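Local atomic coordinates of N-isopropylammelide isopropylaminohydrolase (Burkholderia multivorans ATCC 17616, PDB entry 6NBO), a protein that belongs to the amidohydrolase family of TIM-barrel metalloenzymes and holds two zinc ions. Residues A[229-232]-A[233-237]. Sequence-based numbering, arbitrary orientation.
Sequences SLDL and ILQRT
Leu230 and Leu234 meet one turn apart on the buried side of helix 223-239. This amphipathic helix links parallel strands 215-219 and 246-250 in a beta-alpha-beta unit of the amidohydrolase TIM barrel. CD1 of Leu230 lies 4.0 Å from CG of Leu234, and the two side chains are set at a slant to each other. CG of Leu230 points away from its own backbone N (chi1 -176°) and lies beside the carbonyl carbon, on the side of the next turn; the second torsion then sets CD1 against Leu234. CG of Leu234 also rests on the carbonyl O of Leu230, at 3.2 Å. Both leucines are buried. Leu230 packs on Ile248 of strand 246-250 and on Leu265 of helix 259-272, and Leu234 on Met269 of that helix. Ile233 adds to this tight side. Its CG1 lies 3.3 Å from the carbonyl O of Ser229, and its side chain reaches Val246 and Ile248.

Four i to i+4 backbone bonds run through the contact, for example Leu234 N to Leu230 O at 2.9 Å. One turn on, Ile233 O accepts from both N and OG1 of Thr237. The hydroxyl bond measures 2.8 Å from OG1 to Ile233 O, and OG1 sits above the carbonyl plane. It gives this buried hydroxyl a partner within the helix itself.

The outer side is polar and more open to solvent. Asp231 is partly exposed and Gln235 is exposed. Asp231 OD1 forms a salt bridge with Arg268 of helix 259-272, which probably steadies the carboxylate. The other oxygen, OD2, accepts from the amide of Gln235, whose chain runs extended beyond CG. The carboxylate and amide planes are 58° apart. Gln235 NE2 donates to Asp231 OD2 at 2.9 Å; the acceptor lies close to the amide plane, but NE2 approaches from above the carboxylate plane, 37° out of it.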
loop_
_atom_site.group_PDB
_atom_site.type_symbol
_atom_site.label_atom_id
_atom_site.label_comp_id
_atom_site.label_asym_id
_atom_site.label_seq_id
_atom_site.Cartn_x
_atom_site.Cartn_y
_atom_site.Cartn_z
ATOM N N SER A 229 -4.735 22.830 -3.103
ATOM C CA SER A 229 -5.128 21.956 -2.006
ATOM C C SER A 229 -3.910 21.342 -1.335
ATOM O O SER A 229 -3.853 21.249 -0.104
ATOM C CB SER A 229 -6.061 20.851 -2.506
ATOM O OG SER A 229 -7.332 21.364 -2.837
ATOM N N LEU A 230 -2.938 20.903 -2.136
ATOM C CA LEU A 230 -1.706 20.338 -1.586
ATOM C C LEU A 230 -0.988 21.341 -0.689
ATOM O O LEU A 230 -0.515 20.989 0.400
ATOM C CB LEU A 230 -0.792 19.884 -2.727
ATOM C CG LEU A 230 0.505 19.176 -2.316
ATOM C CD1 LEU A 230 0.233 18.069 -1.284
ATOM C CD2 LEU A 230 1.221 18.612 -3.537
ATOM N N ASP A 231 -0.906 22.600 -1.122
ATOM C CA ASP A 231 -0.280 23.622 -0.289
ATOM C C ASP A 231 -0.994 23.753 1.049
ATOM O O ASP A 231 -0.346 23.861 2.098
ATOM C CB ASP A 231 -0.266 24.965 -1.015
ATOM C CG ASP A 231 0.190 26.101 -0.113
ATOM O OD1 ASP A 231 1.341 26.065 0.345
ATOM O OD2 ASP A 231 -0.609 27.016 0.156
ATOM N N LEU A 232 -2.333 23.765 1.022
ATOM C CA LEU A 232 -3.109 23.826 2.258
ATOM C C LEU A 232 -2.778 22.655 3.170
ATOM O O LEU A 232 -2.569 22.834 4.377
ATOM C CB LEU A 232 -4.609 23.830 1.950
ATOM C CG LEU A 232 -5.282 25.113 1.475
ATOM C CD1 LEU A 232 -6.776 24.866 1.347
ATOM C CD2 LEU A 232 -5.011 26.240 2.454
ATOM N N ILE A 233 -2.747 21.446 2.611
ATOM C CA ILE A 233 -2.461 20.247 3.391
ATOM C C ILE A 233 -1.072 20.332 4.020
ATOM O O ILE A 233 -0.886 20.035 5.207
ATOM C CB ILE A 233 -2.609 19.007 2.494
ATOM C CG1 ILE A 233 -4.088 18.793 2.150
ATOM C CG2 ILE A 233 -2.004 17.777 3.162
ATOM C CD1 ILE A 233 -4.310 17.927 0.923
ATOM N N LEU A 234 -0.077 20.743 3.230
ATOM C CA LEU A 234 1.288 20.827 3.746
ATOM C C LEU A 234 1.421 21.923 4.803
ATOM O O LEU A 234 2.162 21.764 5.781
ATOM C CB LEU A 234 2.266 21.068 2.592
ATOM C CG LEU A 234 2.323 19.961 1.528
ATOM C CD1 LEU A 234 3.249 20.349 0.392
ATOM C CD2 LEU A 234 2.759 18.638 2.144
ATOM N N GLN A 235 0.729 23.052 4.614
ATOM C CA GLN A 235 0.717 24.101 5.635
ATOM C C GLN A 235 0.227 23.561 6.969
ATOM O O GLN A 235 0.830 23.811 8.020
ATOM C CB GLN A 235 -0.182 25.256 5.203
ATOM C CG GLN A 235 0.381 26.183 4.174
ATOM C CD GLN A 235 -0.445 27.456 4.107
ATOM O OE1 GLN A 235 -0.845 27.996 5.137
ATOM N NE2 GLN A 235 -0.723 27.925 2.898
ATOM N N ARG A 236 -0.895 22.844 6.945
ATOM C CA ARG A 236 -1.457 22.299 8.171
ATOM C C ARG A 236 -0.531 21.245 8.769
ATOM O O ARG A 236 -0.337 21.195 9.990
ATOM C CB ARG A 236 -2.843 21.712 7.878
ATOM C CG ARG A 236 -3.783 21.728 9.061
ATOM C CD ARG A 236 -4.239 23.152 9.373
ATOM N NE ARG A 236 -4.845 23.247 10.698
ATOM C CZ ARG A 236 -4.306 23.905 11.722
ATOM N NH1 ARG A 236 -4.928 23.931 12.893
ATOM N NH2 ARG A 236 -3.154 24.551 11.575
ATOM N N THR A 237 0.055 20.399 7.917
ATOM C CA THR A 237 1.001 19.385 8.381
ATOM C C THR A 237 2.154 20.018 9.148
ATOM O O THR A 237 2.554 19.534 10.214
ATOM C CB THR A 237 1.547 18.598 7.187
ATOM O OG1 THR A 237 0.466 17.982 6.474
ATOM C CG2 THR A 237 2.523 17.528 7.664
#